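YycN protein (Bacillus subtilis, PDB 1ON0) is probably an acyltransferase of the GNAT family, transferring an acyl group, likely acetyl, to a substrate not yet identified. Local coordinates at residues T57-L62 against A80-P85; W63-N68 against F94-P99; A112-A117 against R123-H128. All coordinates share one frame; numbering follows the deposited sequence.

How the contacts relate
From the N terminus, strand 60-66 is used twice: its beginning and the turn before it belong to contact 1, its second half to contact 2. Contact 2 opens inside the loop of contact 1, before that loop closes at Ala-80 after strand 72-79, and closes after it at the end of strand 88-96, so the two cross, with centres about 22 Å apart on the same sheet. Contact 3 follows in series: helix 105-119 leads through a short connection into strand 124-127. Contact 1 extends the hairpin at its open end, contact 2 bridges strands 60-66 and 88-96 over strand 72-79, and contact 3 packs the crossover helix on strand 124-127.

Contact 1: T57-L62 against A80-P85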
ATOM      1  N   THR B  57       5.449 -20.286  28.107  1.00 43.97           N
ATOM      2  CA  THR B  57       6.879 -20.145  28.282  1.00 44.29           C
ATOM      3  C   THR B  57       7.091 -18.689  28.676  1.00 44.18           C
ATOM      4  O   THR B  57       6.932 -17.777  27.860  1.00 47.14           O
ATOM      5  CB  THR B  57       7.636 -20.458  26.982  1.00 48.80           C
ATOM      6  OG1 THR B  57       7.311 -21.788  26.554  1.00 49.97           O
ATOM      7  CG2 THR B  57       9.136 -20.358  27.204  1.00 49.22           C
ATOM      8  N   PRO B  58       7.456 -18.449  29.941  1.00 36.62           N
ATOM      9  CA  PRO B  58       7.679 -17.095  30.450  1.00 35.06           C
ATOM     10  C   PRO B  58       8.618 -16.213  29.636  1.00 32.76           C
ATOM     11  O   PRO B  58       9.600 -16.692  29.078  1.00 31.76           O
ATOM     12  CB  PRO B  58       8.184 -17.347  31.872  1.00 48.31           C
ATOM     13  CG  PRO B  58       8.867 -18.682  31.769  1.00 48.77           C
ATOM     14  CD  PRO B  58       7.891 -19.458  30.925  1.00 50.35           C
ATOM     15  N   HIS B  59       8.284 -14.921  29.584  1.00 30.01           N
ATOM     16  CA  HIS B  59       9.049 -13.904  28.877  1.00 27.52           C
ATOM     17  C   HIS B  59       8.803 -13.849  27.369  1.00 27.50           C
ATOM     18  O   HIS B  59       9.202 -12.895  26.685  1.00 27.07           O
ATOM     19  CB  HIS B  59      10.541 -14.075  29.155  1.00 34.16           C
ATOM     20  CG  HIS B  59      10.890 -13.982  30.604  1.00 34.75           C
ATOM     21  ND1 HIS B  59      10.284 -13.089  31.459  1.00 35.62           N
ATOM     22  CD2 HIS B  59      11.782 -14.675  31.352  1.00 35.32           C
ATOM     23  CE1 HIS B  59      10.782 -13.236  32.672  1.00 34.73           C
ATOM     24  NE2 HIS B  59      11.694 -14.193  32.632  1.00 36.69           N
ATOM     25  N   HIS B  60       8.160 -14.882  26.844  1.00 29.69           N
ATOM     26  CA  HIS B  60       7.849 -14.920  25.429  1.00 28.66           C
ATOM     27  C   HIS B  60       6.508 -14.270  25.209  1.00 27.32           C
ATOM     28  O   HIS B  60       5.593 -14.417  26.014  1.00 26.62           O
ATOM     29  CB  HIS B  60       7.812 -16.359  24.928  1.00 31.00           C
ATOM     30  CG  HIS B  60       9.167 -16.924  24.649  1.00 30.69           C
ATOM     31  ND1 HIS B  60       9.785 -16.792  23.427  1.00 29.65           N
ATOM     32  CD2 HIS B  60      10.047 -17.558  25.459  1.00 29.93           C
ATOM     33  CE1 HIS B  60      10.997 -17.319  23.496  1.00 31.50           C
ATOM     34  NE2 HIS B  60      11.179 -17.788  24.714  1.00 33.85           N
ATOM     35  N   HIS B  61       6.397 -13.532  24.120  1.00 22.91           N
ATOM     36  CA  HIS B  61       5.152 -12.874  23.820  1.00 22.67           C
ATOM     37  C   HIS B  61       4.845 -13.087  22.351  1.00 22.60           C
ATOM     38  O   HIS B  61       5.504 -12.527  21.469  1.00 23.80           O
ATOM     39  CB  HIS B  61       5.246 -11.381  24.125  1.00 29.60           C
ATOM     40  CG  HIS B  61       5.712 -11.068  25.516  1.00 31.13           C
ATOM     41  ND1 HIS B  61       7.049 -10.989  25.858  1.00 33.09           N
ATOM     42  CD2 HIS B  61       5.025 -10.754  26.638  1.00 31.18           C
ATOM     43  CE1 HIS B  61       7.160 -10.632  27.123  1.00 32.60           C
ATOM     44  NE2 HIS B  61       5.946 -10.480  27.623  1.00 32.38           N
ATOM     45  N   LEU B  62       3.862 -13.931  22.084  1.00 25.83           N
ATOM     46  CA  LEU B  62       3.467 -14.194  20.713  1.00 25.93           C
ATOM     47  C   LEU B  62       2.136 -13.480  20.529  1.00 24.19           C
ATOM     48  O   LEU B  62       1.201 -13.661  21.313  1.00 22.99           O
ATOM     49  CB  LEU B  62       3.357 -15.708  20.459  1.00 26.03           C
ATOM     50  CG  LEU B  62       4.684 -16.497  20.486  1.00 27.04           C
ATOM     51  CD1 LEU B  62       5.119 -16.733  21.934  1.00 24.53           C
ATOM     52  CD2 LEU B  62       4.519 -17.830  19.773  1.00 23.90           C
ATOM     53  N   ALA B  80      11.798 -11.362  25.770  1.00 25.97           N
ATOM     54  CA  ALA B  80      12.385 -10.312  26.595  1.00 34.26           C
ATOM     55  C   ALA B  80      13.224 -10.916  27.718  1.00 38.89           C
ATOM     56  O   ALA B  80      12.780 -10.959  28.858  1.00 40.84           O
ATOM     57  CB  ALA B  80      11.278  -9.438  27.188  1.00 34.79           C
ATOM     58  N   GLU B  81      14.433 -11.374  27.403  1.00 69.42           N
ATOM     59  CA  GLU B  81      15.313 -11.994  28.403  1.00 75.65           C
ATOM     60  C   GLU B  81      15.220 -11.390  29.804  1.00 77.21           C
ATOM     61  O   GLU B  81      14.830 -10.232  29.977  1.00 78.03           O
ATOM     62  CB  GLU B  81      16.772 -11.960  27.932  1.00 66.96           C
ATOM     63  CG  GLU B  81      17.216 -13.213  27.190  1.00 70.92           C
ATOM     64  CD  GLU B  81      17.861 -12.910  25.847  1.00 73.45           C
ATOM     65  OE1 GLU B  81      18.410 -13.843  25.229  1.00 75.44           O
ATOM     66  OE2 GLU B  81      17.814 -11.743  25.406  1.00 74.72           O
ATOM     67  N   PRO B  82      15.573 -12.181  30.829  1.00 65.79           N
ATOM     68  CA  PRO B  82      15.526 -11.715  32.217  1.00 66.77           C
ATOM     69  C   PRO B  82      16.558 -10.639  32.542  1.00 65.84           C
ATOM     70  O   PRO B  82      17.756 -10.831  32.329  1.00 65.95           O
ATOM     71  CB  PRO B  82      15.744 -12.998  33.016  1.00 74.39           C
ATOM     72  CG  PRO B  82      16.627 -13.807  32.114  1.00 74.35           C
ATOM     73  CD  PRO B  82      15.983 -13.596  30.763  1.00 72.93           C
ATOM     74  N   GLU B  83      16.076  -9.508  33.054  1.00 60.09           N
ATOM     75  CA  GLU B  83      16.941  -8.394  33.430  1.00 57.55           C
ATOM     76  C   GLU B  83      18.059  -8.171  32.419  1.00 55.24           C
ATOM     77  O   GLU B  83      19.237  -8.166  32.781  1.00 55.67           O
ATOM     78  CB  GLU B  83      17.558  -8.655  34.807  1.00 68.54           C
ATOM     79  CG  GLU B  83      16.542  -8.848  35.915  1.00 70.64           C
ATOM     80  CD  GLU B  83      15.665  -7.627  36.119  1.00 71.92           C
ATOM     81  OE1 GLU B  83      16.205  -6.575  36.521  1.00 71.42           O
ATOM     82  OE2 GLU B  83      14.443  -7.717  35.868  1.00 73.01           O
ATOM     83  N   HIS B  84      17.702  -7.986  31.156  1.00 43.27           N
ATOM     84  CA  HIS B  84      18.721  -7.777  30.140  1.00 40.54           C
ATOM     85  C   HIS B  84      19.418  -6.436  30.363  1.00 40.48           C
ATOM     86  O   HIS B  84      18.769  -5.415  30.563  1.00 41.34           O
ATOM     87  CB  HIS B  84      18.096  -7.839  28.747  1.00 36.94           C
ATOM     88  CG  HIS B  84      19.098  -7.893  27.639  1.00 32.23           C
ATOM     89  ND1 HIS B  84      19.946  -6.846  27.349  1.00 28.97           N
ATOM     90  CD2 HIS B  84      19.372  -8.857  26.728  1.00 30.99           C
ATOM     91  CE1 HIS B  84      20.693  -7.158  26.309  1.00 29.26           C
ATOM     92  NE2 HIS B  84      20.365  -8.376  25.911  1.00 28.34           N
ATOM     93  N   PRO B  85      20.759  -6.426  30.334  1.00 48.83           N
ATOM     94  CA  PRO B  85      21.547  -5.203  30.539  1.00 48.95           C
ATOM     95  C   PRO B  85      21.179  -4.007  29.662  1.00 47.80           C
ATOM     96  O   PRO B  85      21.532  -2.876  29.982  1.00 49.08           O
ATOM     97  CB  PRO B  85      22.988  -5.672  30.312  1.00 56.84           C
ATOM     98  CG  PRO B  85      22.829  -6.797  29.347  1.00 57.22           C
ATOM     99  CD  PRO B  85      21.632  -7.534  29.918  1.00 57.91           C
TER
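His-59 and His-61 meet Ala-80 in different ways, beside one backbone hydrogen bond between His-59 and Ala-80. The CB of His-59 points toward 80-85 and lies 3.8 Å from Ala-80 O. With its CG anti to the carbonyl carbon (chi1 -59°), the His-59 ring extends past that oxygen in an oblique attitude, and its far atom NE2 comes 4.2 Å from Pro-82 CB. His-61 makes a lighter touch: the methyl CB of Ala-80 sits at the edge of the His-61 ring, near its plane, 4.3 Å from His-61 CE1. His-60, between them, points its CB away, and its ring packs instead with those of Trp-77 and His-79, ND1 being hydrogen-bonded to Trp-77 NE1. Ala-80 N donates to His-59 O at 3.2 Å, with an N-H...O angle of 156°; the donor is tilted 32° out of the carbonyl plane. No other hydrogen bond joins the segments, and the side-chain contacts are loose van der Waals ones on the protein surface. His-59 is the third residue of a type II beta turn running from Thr-57 to His-60, and its positive phi suits that position. Beyond the turn, His-61 is paired through the backbone with Ile-78, so the bond from Ala-80 continues the antiparallel ladder to the open end of the beta hairpin formed by strands 60-66 and 72-79.

Contact 2: W63-N68 against F94-P99; sequences WSLKLN and FGLYEP
Leu-65 and Leu-96 meet on one face of the central sheet, on strands 60-66 and 88-96. They run in roughly the same direction (36°), but with strand 72-79 between them and their short axes 8.9 Å apart, no backbone bond joins them. Leu-65 is the hub: a single methyl, CD1, lies 3.9 Å from Leu-96 CD1 and 4.1 Å from Phe-94 CE1. CD1 meets the phenyl ring at its edge, near the plane, and the Leu-65 side chain crosses those of Phe-94 and Leu-96 at about a right angle. Because the CG of Phe-94 stands anti to its backbone N (chi1 159°), the ring end comes nearer to Leu-65 than its CB direction would suggest. In the GNAT fold, the strand corresponding to 88-96 leads into the loop and helix that receive the acetyl-CoA pyrophosphate; here helix 105-119 covers Phe-94 and Leu-96. Arg-101 NE is hydrogen-bonded to Leu-96 O, and a sulfate ion, probably from the crystallisation liquor, lies about 4 Å from the Leu-96 side chain and may mark an anion-binding pocket, as expected in this family. Gly-95, between the two apolar residues, brings its carbonyl oxygen to 4.2 Å from the same Leu-65 CD1.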
ATOM      1  N   TRP B  63       2.087 -12.635  19.507  1.00 20.74           N
ATOM      2  CA  TRP B  63       0.911 -11.824  19.183  1.00 19.82           C
ATOM      3  C   TRP B  63       0.408 -12.088  17.772  1.00 19.69           C
ATOM      4  O   TRP B  63       1.185 -12.415  16.873  1.00 18.89           O
ATOM      5  CB  TRP B  63       1.263 -10.330  19.253  1.00 23.25           C
ATOM      6  CG  TRP B  63       1.583  -9.776  20.619  1.00 24.32           C
ATOM      7  CD1 TRP B  63       0.716  -9.614  21.656  1.00 25.70           C
ATOM      8  CD2 TRP B  63       2.848  -9.278  21.070  1.00 26.36           C
ATOM      9  NE1 TRP B  63       1.358  -9.042  22.726  1.00 25.99           N
ATOM     10  CE2 TRP B  63       2.668  -8.822  22.395  1.00 24.90           C
ATOM     11  CE3 TRP B  63       4.119  -9.167  20.482  1.00 26.74           C
ATOM     12  CZ2 TRP B  63       3.707  -8.269  23.147  1.00 25.21           C
ATOM     13  CZ3 TRP B  63       5.155  -8.614  21.232  1.00 25.98           C
ATOM     14  CH2 TRP B  63       4.939  -8.170  22.549  1.00 27.08           C
ATOM     15  N   SER B  64      -0.893 -11.934  17.575  1.00 27.11           N
ATOM     16  CA  SER B  64      -1.476 -12.084  16.248  1.00 27.28           C
ATOM     17  C   SER B  64      -1.673 -10.640  15.826  1.00 27.59           C
ATOM     18  O   SER B  64      -2.260  -9.860  16.580  1.00 29.53           O
ATOM     19  CB  SER B  64      -2.836 -12.752  16.321  1.00 22.63           C
ATOM     20  OG  SER B  64      -3.718 -11.939  17.058  1.00 22.32           O
ATOM     21  N   LEU B  65      -1.169 -10.264  14.653  1.00 26.15           N
ATOM     22  CA  LEU B  65      -1.336  -8.888  14.175  1.00 24.51           C
ATOM     23  C   LEU B  65      -2.663  -8.785  13.437  1.00 24.29           C
ATOM     24  O   LEU B  65      -2.895  -9.510  12.474  1.00 25.60           O
ATOM     25  CB  LEU B  65      -0.197  -8.508  13.222  1.00 15.59           C
ATOM     26  CG  LEU B  65       1.191  -8.822  13.781  1.00 12.39           C
ATOM     27  CD1 LEU B  65       2.246  -8.704  12.692  1.00 13.44           C
ATOM     28  CD2 LEU B  65       1.473  -7.889  14.951  1.00 15.15           C
ATOM     29  N   LYS B  66      -3.524  -7.881  13.892  1.00 20.30           N
ATOM     30  CA  LYS B  66      -4.833  -7.676  13.283  1.00 21.73           C
ATOM     31  C   LYS B  66      -4.980  -6.271  12.701  1.00 22.79           C
ATOM     32  O   LYS B  66      -4.473  -5.304  13.265  1.00 21.62           O
ATOM     33  CB  LYS B  66      -5.949  -7.908  14.310  1.00 26.11           C
ATOM     34  CG  LYS B  66      -6.125  -9.357  14.762  1.00 28.60           C
ATOM     35  CD  LYS B  66      -7.469  -9.513  15.459  1.00 31.36           C
ATOM     36  CE  LYS B  66      -7.722 -10.927  15.926  1.00 33.91           C
ATOM     37  NZ  LYS B  66      -9.112 -11.040  16.470  1.00 34.66           N
ATOM     38  N   LEU B  67      -5.676  -6.163  11.571  1.00 29.91           N
ATOM     39  CA  LEU B  67      -5.899  -4.869  10.920  1.00 32.11           C
ATOM     40  C   LEU B  67      -7.220  -4.385  11.491  1.00 33.47           C
ATOM     41  O   LEU B  67      -7.499  -3.187  11.588  1.00 34.69           O
ATOM     42  CB  LEU B  67      -5.992  -5.065   9.398  1.00 30.14           C
ATOM     43  CG  LEU B  67      -5.924  -3.935   8.359  1.00 31.71           C
ATOM     44  CD1 LEU B  67      -7.305  -3.689   7.796  1.00 29.84           C
ATOM     45  CD2 LEU B  67      -5.317  -2.670   8.944  1.00 30.53           C
ATOM     46  N   ASN B  68      -8.023  -5.354  11.892  1.00 29.99           N
ATOM     47  CA  ASN B  68      -9.317  -5.087  12.463  1.00 31.34           C
ATOM     48  C   ASN B  68      -9.734  -6.403  13.083  1.00 33.79           C
ATOM     49  O   ASN B  68      -8.960  -7.366  13.088  1.00 34.06           O
ATOM     50  CB  ASN B  68     -10.306  -4.643  11.379  1.00 28.39           C
ATOM     51  CG  ASN B  68     -10.271  -5.534  10.160  1.00 29.72           C
ATOM     52  OD1 ASN B  68     -10.650  -6.695  10.225  1.00 31.39           O
ATOM     53  ND2 ASN B  68      -9.799  -4.995   9.038  1.00 28.84           N
ATOM     54  N   PHE B  94       8.441 -12.765  12.815  1.00 15.19           N
ATOM     55  CA  PHE B  94       7.599 -11.680  12.367  1.00 17.39           C
ATOM     56  C   PHE B  94       7.333 -11.774  10.875  1.00 19.07           C
ATOM     57  O   PHE B  94       8.244 -11.991  10.064  1.00 20.08           O
ATOM     58  CB  PHE B  94       8.248 -10.339  12.663  1.00 24.83           C
ATOM     59  CG  PHE B  94       7.717  -9.229  11.814  1.00 24.30           C
ATOM     60  CD1 PHE B  94       6.449  -8.720  12.043  1.00 24.41           C
ATOM     61  CD2 PHE B  94       8.468  -8.730  10.751  1.00 24.86           C
ATOM     62  CE1 PHE B  94       5.929  -7.709  11.229  1.00 24.25           C
ATOM     63  CE2 PHE B  94       7.970  -7.721   9.924  1.00 24.59           C
ATOM     64  CZ  PHE B  94       6.693  -7.213  10.163  1.00 25.66           C
ATOM     65  N   GLY B  95       6.078 -11.589  10.504  1.00 24.23           N
ATOM     66  CA  GLY B  95       5.745 -11.668   9.103  1.00 23.35           C
ATOM     67  C   GLY B  95       4.253 -11.574   8.959  1.00 24.40           C
ATOM     68  O   GLY B  95       3.519 -11.615   9.944  1.00 24.04           O
ATOM     69  N   LEU B  96       3.808 -11.455   7.720  1.00 23.58           N
ATOM     70  CA  LEU B  96       2.401 -11.342   7.425  1.00 25.34           C
ATOM     71  C   LEU B  96       1.997 -12.511   6.569  1.00 25.79           C
ATOM     72  O   LEU B  96       2.840 -13.131   5.919  1.00 27.82           O
ATOM     73  CB  LEU B  96       2.133 -10.032   6.679  1.00 25.75           C
ATOM     74  CG  LEU B  96       1.748  -8.743   7.409  1.00 25.19           C
ATOM     75  CD1 LEU B  96       2.392  -8.641   8.763  1.00 23.48           C
ATOM     76  CD2 LEU B  96       2.132  -7.589   6.506  1.00 26.11           C
ATOM     77  N   TYR B  97       0.711 -12.833   6.581  1.00 30.45           N
ATOM     78  CA  TYR B  97       0.245 -13.921   5.741  1.00 32.94           C
ATOM     79  C   TYR B  97       0.211 -13.433   4.292  1.00 34.22           C
ATOM     80  O   TYR B  97       0.061 -12.233   4.027  1.00 33.95           O
ATOM     81  CB  TYR B  97      -1.139 -14.384   6.166  1.00 26.20           C
ATOM     82  CG  TYR B  97      -1.139 -14.983   7.538  1.00 28.51           C
ATOM     83  CD1 TYR B  97      -1.436 -14.204   8.653  1.00 28.12           C
ATOM     84  CD2 TYR B  97      -0.804 -16.323   7.732  1.00 28.24           C
ATOM     85  CE1 TYR B  97      -1.405 -14.738   9.925  1.00 30.36           C
ATOM     86  CE2 TYR B  97      -0.767 -16.869   9.003  1.00 30.77           C
ATOM     87  CZ  TYR B  97      -1.070 -16.068  10.098  1.00 31.02           C
ATOM     88  OH  TYR B  97      -1.041 -16.598  11.368  1.00 34.02           O
ATOM     89  N   GLU B  98       0.361 -14.383   3.377  1.00 34.56           N
ATOM     90  CA  GLU B  98       0.377 -14.133   1.944  1.00 35.83           C
ATOM     91  C   GLU B  98      -0.722 -13.159   1.475  1.00 34.69           C
ATOM     92  O   GLU B  98      -0.429 -12.132   0.850  1.00 35.90           O
ATOM     93  CB  GLU B  98       0.286 -15.484   1.203  1.00 33.66           C
ATOM     94  CG  GLU B  98       1.102 -15.574  -0.091  1.00 38.18           C
ATOM     95  CD  GLU B  98       1.404 -17.016  -0.538  1.00 39.68           C
ATOM     96  OE1 GLU B  98       2.177 -17.720   0.151  1.00 39.16           O
ATOM     97  OE2 GLU B  98       0.879 -17.446  -1.591  1.00 42.12           O
ATOM     98  N   PRO B  99      -1.994 -13.444   1.789  1.00 25.39           N
ATOM     99  CA  PRO B  99      -3.085 -12.560   1.370  1.00 25.97           C
ATOM    100  C   PRO B  99      -3.062 -11.110   1.898  1.00 26.03           C
ATOM    101  O   PRO B  99      -3.862 -10.295   1.459  1.00 25.15           O
ATOM    102  CB  PRO B  99      -4.335 -13.320   1.824  1.00 28.99           C
ATOM    103  CG  PRO B  99      -3.855 -14.043   3.037  1.00 27.25           C
ATOM    104  CD  PRO B  99      -2.519 -14.566   2.588  1.00 29.24           C
TER

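Contact 3: A112-A117 against R123-H128; sequences ALDQAA and RKLSLH
With its CG anti to the backbone N (chi1 -164°), Leu-113 sends both methyls from helix 105-119 toward Leu-125, whose own CG is anti to its carbonyl carbon (chi1 -64°), and the two side chains meet tip to tip. Leu-113 CD1 lies 3.7 Å from Leu-125 CD1, while Leu-113 CD2 is 4.0 Å from Leu-125 CD1 and 4.1 Å from Leu-125 CD2. One helical turn further on, the CB of Ala-117 packs against Leu-125 CD2 at 4.1 Å, so Leu-113 touches both branches of Leu-125 and Ala-117 touches CD2 alone. Asp-114 comes in obliquely from the side, its OD1 only 3.3 Å from Leu-125 CD1, a close approach of a carboxylate oxygen to a methyl rather than a polar bond. An alanine in place of Leu-125 lacks CG and both methyls, and is likely to open a gap facing Leu-113 and Ala-117. The helix and strand belong to the beta-alpha-beta unit 88-96, 105-119, 124-127, and their short axes make an angle of 129°, 9.8 Å apart at the closest. Strand 88-96 adds to the same layer, Ile-91 touching Leu-113. No hydrogen bond spans the two segments, which implies that the contact between them rests on apolar packing, with the Asp-114 carboxylate marking the polar margin of the apolar patch.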
ATOM      1  N   ALA B 112       4.064  -0.856  15.280  1.00 20.69           N
ATOM      2  CA  ALA B 112       3.257  -1.209  16.433  1.00 21.90           C
ATOM      3  C   ALA B 112       4.165  -2.025  17.350  1.00 22.81           C
ATOM      4  O   ALA B 112       3.943  -2.091  18.563  1.00 27.40           O
ATOM      5  CB  ALA B 112       2.037  -2.012  16.041  1.00  8.35           C
ATOM      6  N   LEU B 113       5.200  -2.635  16.772  1.00 19.39           N
ATOM      7  CA  LEU B 113       6.156  -3.425  17.551  1.00 18.27           C
ATOM      8  C   LEU B 113       6.894  -2.467  18.473  1.00 19.53           C
ATOM      9  O   LEU B 113       6.930  -2.673  19.679  1.00 18.77           O
ATOM     10  CB  LEU B 113       7.175  -4.118  16.640  1.00 14.76           C
ATOM     11  CG  LEU B 113       8.013  -5.279  17.203  1.00 16.10           C
ATOM     12  CD1 LEU B 113       9.301  -5.320  16.420  1.00 19.34           C
ATOM     13  CD2 LEU B 113       8.319  -5.137  18.692  1.00 15.30           C
ATOM     14  N   ASP B 114       7.486  -1.421  17.899  1.00 19.72           N
ATOM     15  CA  ASP B 114       8.223  -0.449  18.694  1.00 23.37           C
ATOM     16  C   ASP B 114       7.373   0.142  19.791  1.00 24.27           C
ATOM     17  O   ASP B 114       7.810   0.270  20.930  1.00 24.20           O
ATOM     18  CB  ASP B 114       8.733   0.700  17.832  1.00 24.34           C
ATOM     19  CG  ASP B 114       9.724   0.251  16.814  1.00 26.77           C
ATOM     20  OD1 ASP B 114      10.181  -0.908  16.909  1.00 27.69           O
ATOM     21  OD2 ASP B 114      10.062   1.056  15.921  1.00 28.98           O
ATOM     22  N   GLN B 115       6.161   0.528  19.427  1.00 26.35           N
ATOM     23  CA  GLN B 115       5.239   1.123  20.384  1.00 29.09           C
ATOM     24  C   GLN B 115       5.010   0.167  21.547  1.00 28.63           C
ATOM     25  O   GLN B 115       5.044   0.572  22.707  1.00 30.41           O
ATOM     26  CB  GLN B 115       3.902   1.422  19.710  1.00 35.10           C
ATOM     27  CG  GLN B 115       2.891   2.031  20.646  1.00 39.43           C
ATOM     28  CD  GLN B 115       3.240   3.462  21.011  1.00 42.45           C
ATOM     29  OE1 GLN B 115       2.637   4.048  21.910  1.00 44.72           O
ATOM     30  NE2 GLN B 115       4.205   4.039  20.298  1.00 43.39           N
ATOM     31  N   ALA B 116       4.784  -1.105  21.227  1.00 22.59           N
ATOM     32  CA  ALA B 116       4.551  -2.111  22.246  1.00 21.96           C
ATOM     33  C   ALA B 116       5.791  -2.362  23.107  1.00 21.49           C
ATOM     34  O   ALA B 116       5.704  -2.369  24.336  1.00 20.67           O
ATOM     35  CB  ALA B 116       4.073  -3.408  21.601  1.00 34.93           C
ATOM     36  N   ALA B 117       6.945  -2.556  22.482  1.00 26.63           N
ATOM     37  CA  ALA B 117       8.166  -2.796  23.259  1.00 28.14           C
ATOM     38  C   ALA B 117       8.371  -1.666  24.264  1.00 29.20           C
ATOM     39  O   ALA B 117       8.542  -1.915  25.460  1.00 31.87           O
ATOM     40  CB  ALA B 117       9.386  -2.918  22.346  1.00 17.10           C
ATOM     41  N   ARG B 123      14.004  -1.549  25.659  1.00 21.10           N
ATOM     42  CA  ARG B 123      14.721  -0.389  25.140  1.00 24.02           C
ATOM     43  C   ARG B 123      15.446  -0.668  23.826  1.00 26.12           C
ATOM     44  O   ARG B 123      15.928   0.260  23.167  1.00 26.65           O
ATOM     45  CB  ARG B 123      15.756   0.117  26.144  1.00 36.12           C
ATOM     46  CG  ARG B 123      15.213   0.946  27.307  1.00 43.63           C
ATOM     47  CD  ARG B 123      16.150   2.133  27.578  1.00 46.44           C
ATOM     48  NE  ARG B 123      17.550   1.720  27.698  1.00 52.47           N
ATOM     49  CZ  ARG B 123      18.596   2.522  27.480  1.00 55.02           C
ATOM     50  NH1 ARG B 123      18.413   3.793  27.122  1.00 52.56           N
ATOM     51  NH2 ARG B 123      19.833   2.053  27.621  1.00 54.53           N
ATOM     52  N   LYS B 124      15.540  -1.938  23.441  1.00 27.16           N
ATOM     53  CA  LYS B 124      16.235  -2.298  22.204  1.00 26.00           C
ATOM     54  C   LYS B 124      15.662  -3.585  21.603  1.00 24.72           C
ATOM     55  O   LYS B 124      15.182  -4.460  22.317  1.00 23.81           O
ATOM     56  CB  LYS B 124      17.725  -2.470  22.505  1.00 32.73           C
ATOM     57  CG  LYS B 124      18.613  -2.740  21.302  1.00 37.46           C
ATOM     58  CD  LYS B 124      20.078  -2.879  21.729  1.00 38.15           C
ATOM     59  CE  LYS B 124      20.974  -3.198  20.543  1.00 39.86           C
ATOM     60  NZ  LYS B 124      22.421  -3.157  20.891  1.00 39.52           N
ATOM     61  N   LEU B 125      15.710  -3.686  20.281  1.00 26.92           N
ATOM     62  CA  LEU B 125      15.203  -4.849  19.585  1.00 24.48           C
ATOM     63  C   LEU B 125      16.290  -5.512  18.788  1.00 24.55           C
ATOM     64  O   LEU B 125      17.111  -4.844  18.154  1.00 27.01           O
ATOM     65  CB  LEU B 125      14.077  -4.464  18.641  1.00 20.20           C
ATOM     66  CG  LEU B 125      12.831  -3.902  19.297  1.00 19.14           C
ATOM     67  CD1 LEU B 125      11.900  -3.444  18.192  1.00 17.83           C
ATOM     68  CD2 LEU B 125      12.162  -4.975  20.175  1.00 18.11           C
ATOM     69  N   SER B 126      16.278  -6.838  18.797  1.00 23.21           N
ATOM     70  CA  SER B 126      17.278  -7.615  18.075  1.00 21.54           C
ATOM     71  C   SER B 126      16.542  -8.718  17.305  1.00 21.06           C
ATOM     72  O   SER B 126      15.513  -9.209  17.758  1.00 22.82           O
ATOM     73  CB  SER B 126      18.262  -8.199  19.083  1.00 23.70           C
ATOM     74  OG  SER B 126      19.320  -8.844  18.442  1.00 28.58           O
ATOM     75  N   LEU B 127      17.067  -9.098  16.146  1.00 19.83           N
ATOM     76  CA  LEU B 127      16.433 -10.118  15.327  1.00 20.64           C
ATOM     77  C   LEU B 127      17.383 -10.799  14.338  1.00 22.12           C
ATOM     78  O   LEU B 127      18.487 -10.310  14.077  1.00 20.09           O
ATOM     79  CB  LEU B 127      15.268  -9.498  14.543  1.00 22.27           C
ATOM     80  CG  LEU B 127      15.633  -8.483  13.448  1.00 19.68           C
ATOM     81  CD1 LEU B 127      16.267  -9.190  12.263  1.00 18.23           C
ATOM     82  CD2 LEU B 127      14.371  -7.764  12.991  1.00 19.90           C
ATOM     83  N   HIS B 128      16.933 -11.922  13.774  1.00 24.81           N
ATOM     84  CA  HIS B 128      17.720 -12.653  12.783  1.00 24.67           C
ATOM     85  C   HIS B 128      16.950 -12.689  11.465  1.00 24.55           C
ATOM     86  O   HIS B 128      15.736 -12.884  11.438  1.00 22.97           O
ATOM     87  CB  HIS B 128      17.986 -14.086  13.252  1.00 21.34           C
ATOM     88  CG  HIS B 128      18.429 -15.014  12.161  1.00 20.84           C
ATOM     89  ND1 HIS B 128      17.590 -15.429  11.148  1.00 19.55           N
ATOM     90  CD2 HIS B 128      19.628 -15.602  11.915  1.00 18.96           C
ATOM     91  CE1 HIS B 128      18.248 -16.228  10.325  1.00 19.14           C
ATOM     92  NE2 HIS B 128      19.489 -16.348  10.770  1.00 18.63           N
TER